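PDB 2INC: toluene, o-xylene monooxygenase oxygenase subunit from Pseudomonas stutzeri, which probably forms part of the multi-subunit hydroxylase that uses molecular oxygen to hydroxylate aromatic hydrocarbons such as toluene and o-xylene. Local coordinates for residues L81-Q86 and A254-R259; Q104-E109 and R167-C172; E109-L114 and P174-G179; Y123-L128 and P221-A226; Q229-L234 and T241-L246. All coordinates share one frame; numbering follows the deposited sequence.

Interaction 1 (L81-Q86 and A254-R259); sequences LLQDGQ and AERHRR
L82 and Q83 meet the end of R256 from the opposite direction, and the tight part of the contact is confined to the guanidinium. L82 lays CD1 over one face of that group, 3.6 Å from R256 NH2. Q83 comes in obliquely, its amide plane 78° from the guanidinium; Q83 NE2 and R256 NH1 are 3.5 Å apart, two donors that both turn to D253 OD1, while R256 NH1 also pairs with D154. The helices themselves, 76-99 and 241-268 of the ferritin-like helical fold, stand well apart here: the nearest CA atoms, of L82 and R256, are separated by 11.9 Å. R256 spans the gap with a chain bent at chi3 (54°). With an alanine here, D253 and D154 would probably lose the charge of R256, and L82 CD1 the flat group it lies over. The looser side holds a water in the guanidinium plane, donating a hydrogen bond to Q83 OE1 (2.8 Å) and accepting one from R256 NH2 (3.2 Å).

Interaction 2 (Q104-E109 and R167-C172); sequences QMLTRE and RELANC
Behind the meeting of C172 with Q104 stands a turn of helix whose shortest bond, N171 N to R167 O, measures 2.9 Å. A second bond of the same turn, C172 N to E168 O at 3.0 Å, ties down the backbone of C172 itself. From there SG is directed out to the loop by a first torsion that sets it anti to the backbone N (chi1 -161°). Q104 arrives with a chain bent at chi2 (72°), which brings the amide end alongside the sulfur: C172 SG is 3.3 Å from Q104 OE1 and 3.6 Å from Q104 CD. The other end of the amide is employed within its own loop, where Q104 NE2 donates to G101 O. Beside this sulfur-amide contact lies a thinner apolar one, L106 CD1 against L169 CD2 at 4.3 Å. Both leucines also touch L114, so they continue inward into the packing of helix 108-117. R167, E168 and N171 pack against the chain of another protein in the assembly. On the loop side, T107 OG1 accepts from W110 N, as an N-cap residue does. The arrangement is that of an interhelical connection in an all-helical bundle: the segment leading into helix 108-117 is packed against the C-terminal turn of helix 142-172.

Interaction 3 (E109-L114 and P174-G179); sequences EWVETL and PDVGFG
The loop joining helix 142-172 to helix 182-188 packs V176 and F178 against V111 and L114 of helix 108-117. V111 is central: its CG1 lies 3.8 Å from V176 CG2 and 3.9 Å from F178 CE2, the valine crossing the phenylalanine side chain at about a right angle. F178 CZ also approaches V111 O obliquely, at 3.6 Å. L114 is met at the ring edge, with L114 C near the ring plane and 4.1 Å from F178 CE1. Within the loop, V176 CG1 sits 3.5 Å above one face of the F178 ring, offset toward its rim. In this connection between helices of the bundle, G177 takes phi 85° and psi 13°, angles at which a beta carbon would jam against the preceding carbonyl oxygen. L169 and A170 of helix 142-172 also touch the ring, which thus lies between two helices. A serine in place of F178 would probably open a gap between them and leave V111 CG1 and V176 CG1 without the ring they pack on. On the helix, T113 OG1 and T113 N reach E109 O from opposite faces of its carbonyl plane, OG1 at 2.9 Å.

Interaction 4 (Y123-L128 and P221-A226); sequences YLFHAL and PAVEEA
V223 reaches across to L124 and L128 between two roughly antiparallel helices, 121-138 and 208-237, in the interior of the ferritin-like bundle. The axes of the short segments are 11.9 Å apart at closest approach and their directions differ by 151°, a spacing that side chains must bridge. V223 does most of this. Its CG1, anti to the backbone N (chi1 173°), meets L128 CD1 at 4.0 Å, and both its methyls face L124: V223 CG2 is 3.9 Å from L124 CD2, and V223 CG1 is equally far from that same carbon. Valine and leucines approach tip to tip, so the interaction is purely between methyl groups. F195 of helix 190-202 touches V223 as well, while W192 of that helix touches L124. The helix of V223 is irregular here, kinked at P221 and widened into a pi-type turn at 224-226. F125, whose ring makes an edge-to-face pair with W158, turns its edge to the valine, with F125 CE2 4.2 Å from V223 CG1.

Interaction 5 (Q229-L234 and T241-L246); sequences QQLGSL and TLLGLL
G232 and G244 bring the backbones of helices 208-237 and 241-268 to within 4.5 Å, CA to CA, and G232 O lies 3.7 Å from G244 CA. Neither residue has a beta carbon, which is consistent with so close an approach of two helices. The side-chain part of the contact is a single leucine pair to one side of the glycines: L231 CD2 meets L243 CD2 at 4.3 Å. In L231 the first torsion places CG anti to the backbone N (chi1 -179°), and this carries the branched end toward the second helix although its CB does not aim there. L243 is pinned at its backbone too, since L243 N donates to D240 OD1 in the short connection between the helices. S233 turns away and bonds back to its own helix; S233 OG and S233 N approach Q229 O from opposite faces of the carbonyl, OG at 3.0 Å with a C=O...O angle of 152°. The two helices follow each other in the chain and form a helical hairpin. With no hydrogen bond passing between the segments, its closeness here rests on shape and van der Waals contact: bare glycine backbone beside leucine methyls.

Overall arrangement
Interactions 2 and 3 share E109, and their centres lie about 7 Å apart; R108 NH1 to D175 OD2, a 3.3 Å salt bridge, ties them. Interaction 3 continues into interaction 5 through L114 CD2 and L243 CD2, 3.8 Å apart, and through W110 packed on L231 and L234. Interactions 4 and 5 each place one segment on helix 208-237. Interaction 4 meets interaction 1 by charge: R258 NH2 lies 2.6 Å from E224 OE1 and 3.0 Å from E225 OE2. Interactions 1 and 3 are far apart, about 30 Å between centres. None of the five contacts includes a metal or substrate among its described atoms; in related hydroxylases the diiron site belongs to the larger subunit.

Interaction 1 (L81-Q86 and A254-R259)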
# COMPACT_ATOMS: atom_id res chain seq x y z
N LEU B 81 8.22 -10.66 -1.11
CA LEU B 81 7.87 -10.42 -2.51
C LEU B 81 8.31 -11.58 -3.41
O LEU B 81 7.54 -12.06 -4.25
CB LEU B 81 8.51 -9.13 -3.04
CG LEU B 81 7.78 -7.84 -2.68
CD1 LEU B 81 8.68 -6.65 -3.09
CD2 LEU B 81 6.44 -7.78 -3.43
N LEU B 82 9.54 -12.03 -3.22
CA LEU B 82 10.13 -13.06 -4.07
C LEU B 82 9.37 -14.34 -3.86
O LEU B 82 8.95 -15.01 -4.82
CB LEU B 82 11.59 -13.27 -3.64
CG LEU B 82 12.62 -14.03 -4.51
CD1 LEU B 82 13.55 -14.79 -3.61
CD2 LEU B 82 12.10 -14.91 -5.54
N GLN B 83 9.18 -14.69 -2.59
CA GLN B 83 8.57 -15.99 -2.29
C GLN B 83 7.06 -16.06 -2.48
O GLN B 83 6.52 -17.14 -2.74
CB GLN B 83 8.97 -16.47 -0.91
CG GLN B 83 10.44 -16.75 -0.77
CD GLN B 83 10.95 -17.87 -1.65
OE1 GLN B 83 11.06 -17.71 -2.86
NE2 GLN B 83 11.34 -18.98 -1.04
N ASP B 84 6.37 -14.94 -2.36
CA ASP B 84 4.98 -14.92 -2.79
C ASP B 84 4.89 -15.17 -4.30
O ASP B 84 3.99 -15.86 -4.74
CB ASP B 84 4.31 -13.61 -2.39
CG ASP B 84 2.85 -13.62 -2.65
OD1 ASP B 84 2.11 -14.46 -2.05
OD2 ASP B 84 2.44 -12.75 -3.43
N GLY B 85 5.81 -14.64 -5.12
CA GLY B 85 5.77 -15.02 -6.57
C GLY B 85 6.00 -16.51 -6.79
O GLY B 85 5.22 -17.20 -7.46
N GLN B 86 7.04 -17.05 -6.18
CA GLN B 86 7.36 -18.49 -6.26
C GLN B 86 6.26 -19.38 -5.71
O GLN B 86 6.03 -20.48 -6.25
CB GLN B 86 8.68 -18.75 -5.53
CG GLN B 86 9.87 -18.09 -6.27
CD GLN B 86 10.06 -18.68 -7.68
OE1 GLN B 86 10.18 -19.90 -7.85
NE2 GLN B 86 10.09 -17.81 -8.70
N ALA B 254 17.63 -23.59 -2.82
CA ALA B 254 18.92 -24.21 -2.47
C ALA B 254 20.08 -23.45 -3.14
O ALA B 254 21.12 -23.26 -2.52
CB ALA B 254 18.92 -25.67 -2.89
N GLU B 255 19.90 -23.06 -4.39
CA GLU B 255 20.93 -22.27 -5.08
C GLU B 255 21.20 -20.95 -4.36
O GLU B 255 22.34 -20.56 -4.25
CB GLU B 255 20.51 -22.02 -6.53
CG GLU B 255 20.67 -23.26 -7.44
CD GLU B 255 19.63 -23.26 -8.62
OE1 GLU B 255 19.14 -22.17 -9.06
OE2 GLU B 255 19.29 -24.36 -9.12
N ARG B 256 20.16 -20.30 -3.85
CA ARG B 256 20.33 -19.09 -3.02
C ARG B 256 21.17 -19.32 -1.74
O ARG B 256 22.07 -18.54 -1.42
CB ARG B 256 18.97 -18.50 -2.65
CG ARG B 256 19.08 -17.14 -2.00
CD ARG B 256 17.76 -16.39 -1.96
NE ARG B 256 16.67 -17.18 -1.33
CZ ARG B 256 15.71 -17.75 -2.05
NH1 ARG B 256 14.74 -18.47 -1.49
NH2 ARG B 256 15.74 -17.61 -3.35
N HIS B 257 20.84 -20.39 -1.00
CA HIS B 257 21.61 -20.74 0.16
C HIS B 257 23.08 -20.97 -0.19
O HIS B 257 23.96 -20.57 0.57
CB HIS B 257 21.04 -21.99 0.82
CG HIS B 257 19.57 -21.91 1.08
ND1 HIS B 257 18.77 -23.03 1.23
CD2 HIS B 257 18.73 -20.84 1.16
CE1 HIS B 257 17.51 -22.65 1.44
NE2 HIS B 257 17.46 -21.33 1.39
N ARG B 258 23.34 -21.63 -1.31
CA ARG B 258 24.74 -21.86 -1.72
C ARG B 258 25.43 -20.53 -2.04
O ARG B 258 26.63 -20.37 -1.80
CB ARG B 258 24.82 -22.82 -2.91
CG ARG B 258 24.60 -24.29 -2.56
CD ARG B 258 24.39 -25.10 -3.84
NE ARG B 258 23.70 -26.36 -3.53
CZ ARG B 258 23.52 -27.31 -4.43
NH1 ARG B 258 23.99 -27.13 -5.66
NH2 ARG B 258 22.86 -28.43 -4.11
N ARG B 259 24.69 -19.60 -2.63
CA ARG B 259 25.28 -18.29 -2.95
C ARG B 259 25.78 -17.53 -1.71
O ARG B 259 26.89 -17.00 -1.71
CB ARG B 259 24.30 -17.42 -3.72
CG ARG B 259 24.12 -17.86 -5.20
CD ARG B 259 23.51 -16.74 -6.02
NE ARG B 259 22.13 -16.41 -5.62
CZ ARG B 259 21.05 -17.05 -6.06
NH1 ARG B 259 21.17 -18.09 -6.86
NH2 ARG B 259 19.83 -16.67 -5.68
O HOH W 1 13.08 -18.87 -4.48

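Interaction 2 (Q104-E109 and R167-C172)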
# COMPACT_ATOMS: atom_id res chain seq x y z
N GLN B 104 -3.72 -39.47 -10.21
CA GLN B 104 -4.46 -40.65 -10.72
C GLN B 104 -3.75 -41.34 -11.87
O GLN B 104 -3.98 -42.51 -12.11
CB GLN B 104 -5.90 -40.25 -11.15
CG GLN B 104 -6.87 -39.90 -9.97
CD GLN B 104 -6.61 -38.53 -9.22
OE1 GLN B 104 -7.05 -38.35 -8.07
NE2 GLN B 104 -5.90 -37.58 -9.88
N MET B 105 -2.88 -40.63 -12.59
CA MET B 105 -2.17 -41.20 -13.74
C MET B 105 -0.81 -41.82 -13.40
O MET B 105 -0.16 -42.42 -14.24
CB MET B 105 -1.94 -40.12 -14.81
CG MET B 105 -3.17 -39.32 -15.20
SD MET B 105 -4.36 -40.45 -15.93
CE MET B 105 -3.39 -41.22 -17.25
N LEU B 106 -0.31 -41.62 -12.17
CA LEU B 106 0.99 -42.22 -11.79
C LEU B 106 0.84 -43.73 -11.67
O LEU B 106 -0.25 -44.22 -11.30
CB LEU B 106 1.42 -41.67 -10.41
CG LEU B 106 1.44 -40.15 -10.17
CD1 LEU B 106 1.63 -39.80 -8.66
CD2 LEU B 106 2.51 -39.51 -11.07
N THR B 107 1.91 -44.48 -11.94
CA THR B 107 1.83 -45.96 -11.83
C THR B 107 1.86 -46.44 -10.38
O THR B 107 2.34 -45.73 -9.48
CB THR B 107 2.97 -46.65 -12.53
OG1 THR B 107 4.21 -46.30 -11.88
CG2 THR B 107 3.04 -46.27 -14.01
N ARG B 108 1.42 -47.67 -10.13
CA ARG B 108 1.44 -48.19 -8.76
C ARG B 108 2.87 -48.23 -8.23
O ARG B 108 3.12 -47.91 -7.04
CB ARG B 108 0.84 -49.62 -8.71
CG ARG B 108 0.80 -50.21 -7.29
CD ARG B 108 0.05 -49.25 -6.29
NE ARG B 108 0.20 -49.64 -4.88
CZ ARG B 108 -0.66 -49.33 -3.91
NH1 ARG B 108 -1.77 -48.62 -4.16
NH2 ARG B 108 -0.41 -49.75 -2.67
N GLU B 109 3.81 -48.61 -9.10
CA GLU B 109 5.21 -48.74 -8.73
C GLU B 109 5.81 -47.37 -8.33
O GLU B 109 6.57 -47.28 -7.34
CB GLU B 109 6.01 -49.34 -9.88
CG GLU B 109 5.65 -50.84 -10.20
CD GLU B 109 4.40 -51.05 -11.15
OE1 GLU B 109 4.10 -52.26 -11.44
OE2 GLU B 109 3.72 -50.07 -11.59
N ARG B 167 -0.67 -35.32 2.00
CA ARG B 167 -2.15 -35.41 2.10
C ARG B 167 -2.83 -35.69 0.78
O ARG B 167 -3.75 -36.50 0.70
CB ARG B 167 -2.75 -34.11 2.59
CG ARG B 167 -2.89 -33.99 4.00
CD ARG B 167 -4.32 -34.43 4.47
NE ARG B 167 -4.33 -35.85 4.52
CZ ARG B 167 -3.87 -36.63 5.49
NH1 ARG B 167 -3.93 -37.92 5.24
NH2 ARG B 167 -3.39 -36.22 6.66
N GLU B 168 -2.43 -35.00 -0.26
CA GLU B 168 -3.02 -35.23 -1.59
C GLU B 168 -2.80 -36.64 -2.09
O GLU B 168 -3.72 -37.29 -2.62
CB GLU B 168 -2.44 -34.25 -2.61
CG GLU B 168 -2.94 -32.87 -2.47
CD GLU B 168 -2.94 -32.17 -3.80
OE1 GLU B 168 -4.03 -31.69 -4.24
OE2 GLU B 168 -1.86 -32.12 -4.45
N LEU B 169 -1.58 -37.14 -1.87
CA LEU B 169 -1.28 -38.57 -2.12
C LEU B 169 -2.10 -39.54 -1.30
O LEU B 169 -2.65 -40.51 -1.86
CB LEU B 169 0.23 -38.84 -2.01
CG LEU B 169 1.07 -38.18 -3.13
CD1 LEU B 169 2.53 -38.18 -2.70
CD2 LEU B 169 0.90 -38.92 -4.48
N ALA B 170 -2.23 -39.31 0.01
CA ALA B 170 -3.05 -40.15 0.86
C ALA B 170 -4.50 -40.13 0.41
O ALA B 170 -5.22 -41.13 0.60
CB ALA B 170 -2.99 -39.66 2.26
N ASN B 171 -4.98 -39.00 -0.10
CA ASN B 171 -6.37 -38.94 -0.55
C ASN B 171 -6.50 -39.81 -1.79
O ASN B 171 -7.48 -40.53 -1.94
CB ASN B 171 -6.83 -37.52 -0.85
CG ASN B 171 -7.06 -36.70 0.39
OD1 ASN B 171 -7.19 -37.23 1.49
ND2 ASN B 171 -7.15 -35.40 0.21
N CYS B 172 -5.53 -39.73 -2.69
CA CYS B 172 -5.57 -40.49 -3.94
C CYS B 172 -5.34 -41.99 -3.69
O CYS B 172 -5.96 -42.84 -4.36
CB CYS B 172 -4.55 -39.95 -4.92
SG CYS B 172 -4.87 -40.43 -6.66

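Interaction 3 (E109-L114 and P174-G179)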
# COMPACT_ATOMS: atom_id res chain seq x y z
N GLU B 109 3.81 -48.61 -9.10
CA GLU B 109 5.21 -48.74 -8.73
C GLU B 109 5.81 -47.37 -8.33
O GLU B 109 6.57 -47.28 -7.34
CB GLU B 109 6.01 -49.34 -9.88
CG GLU B 109 5.65 -50.84 -10.20
CD GLU B 109 4.40 -51.05 -11.15
OE1 GLU B 109 4.10 -52.26 -11.44
OE2 GLU B 109 3.72 -50.07 -11.59
N TRP B 110 5.51 -46.34 -9.10
CA TRP B 110 5.97 -44.98 -8.73
C TRP B 110 5.32 -44.52 -7.40
O TRP B 110 5.98 -43.98 -6.50
CB TRP B 110 5.66 -43.97 -9.84
CG TRP B 110 6.12 -42.60 -9.44
CD1 TRP B 110 5.37 -41.51 -9.18
CD2 TRP B 110 7.48 -42.21 -9.28
NE1 TRP B 110 6.19 -40.44 -8.83
CE2 TRP B 110 7.49 -40.85 -8.90
CE3 TRP B 110 8.69 -42.88 -9.42
CZ2 TRP B 110 8.68 -40.16 -8.64
CZ3 TRP B 110 9.88 -42.18 -9.16
CH2 TRP B 110 9.86 -40.85 -8.78
N VAL B 111 4.04 -44.74 -7.26
CA VAL B 111 3.38 -44.41 -6.01
C VAL B 111 4.12 -45.04 -4.81
O VAL B 111 4.36 -44.40 -3.78
CB VAL B 111 1.90 -44.79 -6.04
CG1 VAL B 111 1.27 -44.76 -4.64
CG2 VAL B 111 1.12 -43.82 -6.96
N GLU B 112 4.50 -46.30 -4.93
CA GLU B 112 5.31 -46.90 -3.88
C GLU B 112 6.69 -46.26 -3.70
O GLU B 112 7.17 -46.17 -2.58
CB GLU B 112 5.41 -48.41 -4.11
CG GLU B 112 4.06 -49.05 -3.73
CD GLU B 112 3.98 -50.53 -4.05
OE1 GLU B 112 3.00 -51.14 -3.59
OE2 GLU B 112 4.90 -51.06 -4.75
N THR B 113 7.33 -45.85 -4.79
CA THR B 113 8.59 -45.11 -4.69
C THR B 113 8.42 -43.77 -3.94
O THR B 113 9.26 -43.39 -3.15
CB THR B 113 9.08 -44.83 -6.07
OG1 THR B 113 9.17 -46.09 -6.72
CG2 THR B 113 10.45 -44.13 -6.11
N LEU B 114 7.34 -43.04 -4.24
CA LEU B 114 6.99 -41.85 -3.46
C LEU B 114 6.86 -42.12 -1.96
O LEU B 114 7.42 -41.37 -1.17
CB LEU B 114 5.67 -41.27 -3.95
CG LEU B 114 5.72 -40.70 -5.35
CD1 LEU B 114 4.33 -40.15 -5.64
CD2 LEU B 114 6.77 -39.60 -5.49
N PRO B 174 -5.28 -44.13 -0.49
CA PRO B 174 -5.47 -44.26 0.95
C PRO B 174 -4.94 -45.55 1.56
O PRO B 174 -4.83 -45.64 2.81
CB PRO B 174 -6.98 -44.21 1.12
CG PRO B 174 -7.53 -43.74 -0.15
CD PRO B 174 -6.55 -44.07 -1.22
N ASP B 175 -4.65 -46.54 0.72
CA ASP B 175 -4.13 -47.82 1.21
C ASP B 175 -2.61 -47.83 1.37
O ASP B 175 -2.04 -48.78 1.90
CB ASP B 175 -4.60 -48.99 0.30
CG ASP B 175 -4.04 -48.91 -1.18
OD1 ASP B 175 -3.77 -50.00 -1.77
OD2 ASP B 175 -3.88 -47.79 -1.77
N VAL B 176 -1.94 -46.78 0.91
CA VAL B 176 -0.46 -46.80 0.91
C VAL B 176 0.15 -46.44 2.30
O VAL B 176 1.28 -46.83 2.62
CB VAL B 176 0.08 -45.87 -0.22
CG1 VAL B 176 1.59 -45.75 -0.17
CG2 VAL B 176 -0.32 -46.42 -1.59
N GLY B 177 -0.63 -45.73 3.13
CA GLY B 177 -0.16 -45.21 4.42
C GLY B 177 0.57 -43.86 4.35
O GLY B 177 1.23 -43.46 5.33
N PHE B 178 0.48 -43.16 3.22
CA PHE B 178 0.98 -41.77 3.17
C PHE B 178 0.47 -41.02 4.39
O PHE B 178 -0.73 -41.07 4.69
CB PHE B 178 0.47 -41.05 1.92
CG PHE B 178 1.09 -41.50 0.68
CD1 PHE B 178 2.41 -41.22 0.43
CD2 PHE B 178 0.33 -42.18 -0.29
CE1 PHE B 178 3.01 -41.59 -0.77
CE2 PHE B 178 0.91 -42.54 -1.50
CZ PHE B 178 2.25 -42.26 -1.74
N GLY B 179 1.35 -40.29 5.06
CA GLY B 179 0.95 -39.53 6.26
C GLY B 179 1.13 -40.33 7.55
O GLY B 179 1.46 -39.75 8.62

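Interaction 4 (Y123-L128 and P221-A226)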
# COMPACT_ATOMS: atom_id res chain seq x y z
N TYR B 123 10.66 -35.23 7.50
CA TYR B 123 11.60 -35.28 8.64
C TYR B 123 12.92 -34.61 8.25
O TYR B 123 13.46 -33.76 8.97
CB TYR B 123 11.76 -36.73 9.16
CG TYR B 123 10.44 -37.20 9.75
CD1 TYR B 123 10.09 -36.83 11.04
CD2 TYR B 123 9.53 -37.95 9.01
CE1 TYR B 123 8.88 -37.19 11.59
CE2 TYR B 123 8.25 -38.29 9.58
CZ TYR B 123 7.97 -37.92 10.85
OH TYR B 123 6.74 -38.20 11.47
N LEU B 124 13.46 -34.97 7.13
CA LEU B 124 14.75 -34.45 6.79
C LEU B 124 14.68 -32.91 6.60
O LEU B 124 15.55 -32.21 7.07
CB LEU B 124 15.26 -35.13 5.53
CG LEU B 124 16.62 -34.62 5.06
CD1 LEU B 124 17.70 -34.55 6.21
CD2 LEU B 124 17.12 -35.61 4.00
N PHE B 125 13.63 -32.39 5.96
CA PHE B 125 13.53 -30.94 5.72
C PHE B 125 13.31 -30.20 7.02
O PHE B 125 13.86 -29.11 7.20
CB PHE B 125 12.40 -30.58 4.69
CG PHE B 125 12.65 -31.09 3.29
CD1 PHE B 125 11.56 -31.29 2.41
CD2 PHE B 125 13.92 -31.35 2.82
CE1 PHE B 125 11.72 -31.74 1.11
CE2 PHE B 125 14.12 -31.83 1.51
CZ PHE B 125 13.02 -32.02 0.65
N HIS B 126 12.52 -30.79 7.94
CA HIS B 126 12.38 -30.16 9.25
C HIS B 126 13.71 -30.18 10.04
O HIS B 126 14.05 -29.19 10.66
CB HIS B 126 11.28 -30.79 10.09
CG HIS B 126 11.03 -30.04 11.37
ND1 HIS B 126 10.51 -28.76 11.38
CD2 HIS B 126 11.31 -30.34 12.65
CE1 HIS B 126 10.45 -28.32 12.63
NE2 HIS B 126 10.91 -29.28 13.42
N ALA B 127 14.49 -31.25 9.91
CA ALA B 127 15.82 -31.30 10.55
C ALA B 127 16.73 -30.22 9.95
O ALA B 127 17.49 -29.61 10.68
CB ALA B 127 16.45 -32.69 10.35
N LEU B 128 16.58 -29.92 8.67
CA LEU B 128 17.35 -28.81 8.09
C LEU B 128 16.89 -27.46 8.63
O LEU B 128 17.71 -26.53 8.82
CB LEU B 128 17.25 -28.83 6.56
CG LEU B 128 17.93 -29.98 5.81
CD1 LEU B 128 17.65 -29.77 4.32
CD2 LEU B 128 19.41 -30.00 6.11
N PRO B 221 24.23 -29.68 0.48
CA PRO B 221 24.43 -30.13 -0.91
C PRO B 221 24.17 -31.62 -1.14
O PRO B 221 23.67 -31.95 -2.19
CB PRO B 221 25.87 -29.68 -1.24
CG PRO B 221 26.05 -28.44 -0.29
CD PRO B 221 25.42 -29.00 1.01
N ALA B 222 24.43 -32.48 -0.15
CA ALA B 222 24.08 -33.90 -0.24
C ALA B 222 22.57 -34.11 -0.27
O ALA B 222 22.07 -34.91 -1.06
CB ALA B 222 24.71 -34.73 0.87
N VAL B 223 21.83 -33.45 0.63
CA VAL B 223 20.36 -33.54 0.61
C VAL B 223 19.79 -33.04 -0.72
O VAL B 223 18.90 -33.66 -1.33
CB VAL B 223 19.74 -32.74 1.77
CG1 VAL B 223 18.20 -32.72 1.62
CG2 VAL B 223 20.13 -33.36 3.08
N GLU B 224 20.32 -31.92 -1.21
CA GLU B 224 19.73 -31.29 -2.37
C GLU B 224 19.99 -32.14 -3.59
O GLU B 224 19.12 -32.28 -4.43
CB GLU B 224 20.27 -29.88 -2.55
CG GLU B 224 19.79 -28.95 -1.39
CD GLU B 224 20.77 -27.81 -1.08
OE1 GLU B 224 21.77 -27.60 -1.85
OE2 GLU B 224 20.51 -27.12 -0.06
N GLU B 225 21.19 -32.72 -3.69
CA GLU B 225 21.52 -33.57 -4.86
C GLU B 225 20.75 -34.90 -4.85
O GLU B 225 20.20 -35.30 -5.86
CB GLU B 225 23.03 -33.71 -5.06
CG GLU B 225 23.76 -32.38 -5.45
CD GLU B 225 23.11 -31.55 -6.59
OE1 GLU B 225 22.80 -32.13 -7.67
OE2 GLU B 225 22.92 -30.31 -6.43
N ALA B 226 20.63 -35.53 -3.69
CA ALA B 226 19.84 -36.75 -3.62
C ALA B 226 18.34 -36.52 -3.83
O ALA B 226 17.70 -37.15 -4.70
CB ALA B 226 20.12 -37.49 -2.28

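Interaction 5 (Q229-L234 and T241-L246)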
# COMPACT_ATOMS: atom_id res chain seq x y z
N GLN B 229 17.66 -33.07 -6.91
CA GLN B 229 18.20 -33.38 -8.21
C GLN B 229 17.87 -34.80 -8.69
O GLN B 229 17.24 -34.95 -9.73
CB GLN B 229 19.68 -33.10 -8.25
CG GLN B 229 20.25 -33.07 -9.66
CD GLN B 229 19.68 -31.96 -10.49
OE1 GLN B 229 19.43 -30.86 -10.00
NE2 GLN B 229 19.49 -32.22 -11.76
N GLN B 230 18.26 -35.83 -7.95
CA GLN B 230 18.21 -37.19 -8.47
C GLN B 230 16.79 -37.71 -8.40
O GLN B 230 16.28 -38.29 -9.36
CB GLN B 230 19.17 -38.11 -7.70
CG GLN B 230 20.66 -37.79 -7.92
CD GLN B 230 21.07 -37.90 -9.35
OE1 GLN B 230 20.72 -38.86 -10.02
NE2 GLN B 230 21.78 -36.89 -9.87
N LEU B 231 16.12 -37.51 -7.27
CA LEU B 231 14.72 -37.93 -7.20
C LEU B 231 13.85 -37.12 -8.19
O LEU B 231 13.02 -37.69 -8.91
CB LEU B 231 14.19 -37.83 -5.78
CG LEU B 231 12.73 -38.26 -5.58
CD1 LEU B 231 12.62 -39.76 -5.84
CD2 LEU B 231 12.26 -37.93 -4.18
N GLY B 232 14.05 -35.80 -8.27
CA GLY B 232 13.29 -34.97 -9.22
C GLY B 232 13.47 -35.45 -10.68
O GLY B 232 12.49 -35.55 -11.41
N SER B 233 14.71 -35.77 -11.09
CA SER B 233 14.95 -36.34 -12.45
C SER B 233 14.25 -37.66 -12.66
O SER B 233 13.62 -37.94 -13.70
CB SER B 233 16.42 -36.62 -12.63
OG SER B 233 17.06 -35.39 -12.70
N LEU B 234 14.35 -38.49 -11.66
CA LEU B 234 13.67 -39.74 -11.74
C LEU B 234 12.16 -39.52 -11.86
O LEU B 234 11.49 -40.19 -12.66
CB LEU B 234 14.00 -40.54 -10.49
CG LEU B 234 13.39 -41.91 -10.43
CD1 LEU B 234 13.93 -42.75 -11.61
CD2 LEU B 234 13.74 -42.53 -9.07
N THR B 241 5.12 -35.32 -13.31
CA THR B 241 5.60 -34.01 -13.69
C THR B 241 5.54 -33.05 -12.51
O THR B 241 6.39 -32.18 -12.42
CB THR B 241 5.00 -33.44 -15.05
OG1 THR B 241 4.34 -32.18 -14.85
CG2 THR B 241 4.12 -34.46 -15.76
N LEU B 242 4.58 -33.22 -11.59
CA LEU B 242 4.47 -32.32 -10.45
C LEU B 242 5.80 -32.35 -9.67
O LEU B 242 6.47 -31.32 -9.50
CB LEU B 242 3.25 -32.70 -9.56
CG LEU B 242 2.68 -31.68 -8.58
CD1 LEU B 242 1.29 -32.08 -8.22
CD2 LEU B 242 3.50 -31.73 -7.34
N LEU B 243 6.23 -33.54 -9.25
CA LEU B 243 7.43 -33.59 -8.39
C LEU B 243 8.66 -33.09 -9.17
O LEU B 243 9.54 -32.40 -8.64
CB LEU B 243 7.64 -35.00 -7.84
CG LEU B 243 8.84 -35.15 -6.88
CD1 LEU B 243 8.90 -34.07 -5.79
CD2 LEU B 243 8.85 -36.51 -6.31
N GLY B 244 8.72 -33.43 -10.45
CA GLY B 244 9.81 -32.95 -11.32
C GLY B 244 9.85 -31.43 -11.19
O GLY B 244 10.88 -30.87 -10.88
N LEU B 245 8.70 -30.79 -11.33
CA LEU B 245 8.67 -29.31 -11.23
C LEU B 245 8.86 -28.74 -9.82
O LEU B 245 9.51 -27.72 -9.66
CB LEU B 245 7.38 -28.76 -11.84
CG LEU B 245 7.29 -28.95 -13.35
CD1 LEU B 245 5.88 -28.58 -13.82
CD2 LEU B 245 8.35 -28.11 -14.10
N LEU B 246 8.22 -29.37 -8.83
CA LEU B 246 8.34 -29.00 -7.43
C LEU B 246 9.81 -29.00 -6.99
O LEU B 246 10.28 -28.04 -6.33
CB LEU B 246 7.54 -30.00 -6.57
CG LEU B 246 7.51 -29.68 -5.06
CD1 LEU B 246 7.01 -28.21 -4.90
CD2 LEU B 246 6.57 -30.68 -4.27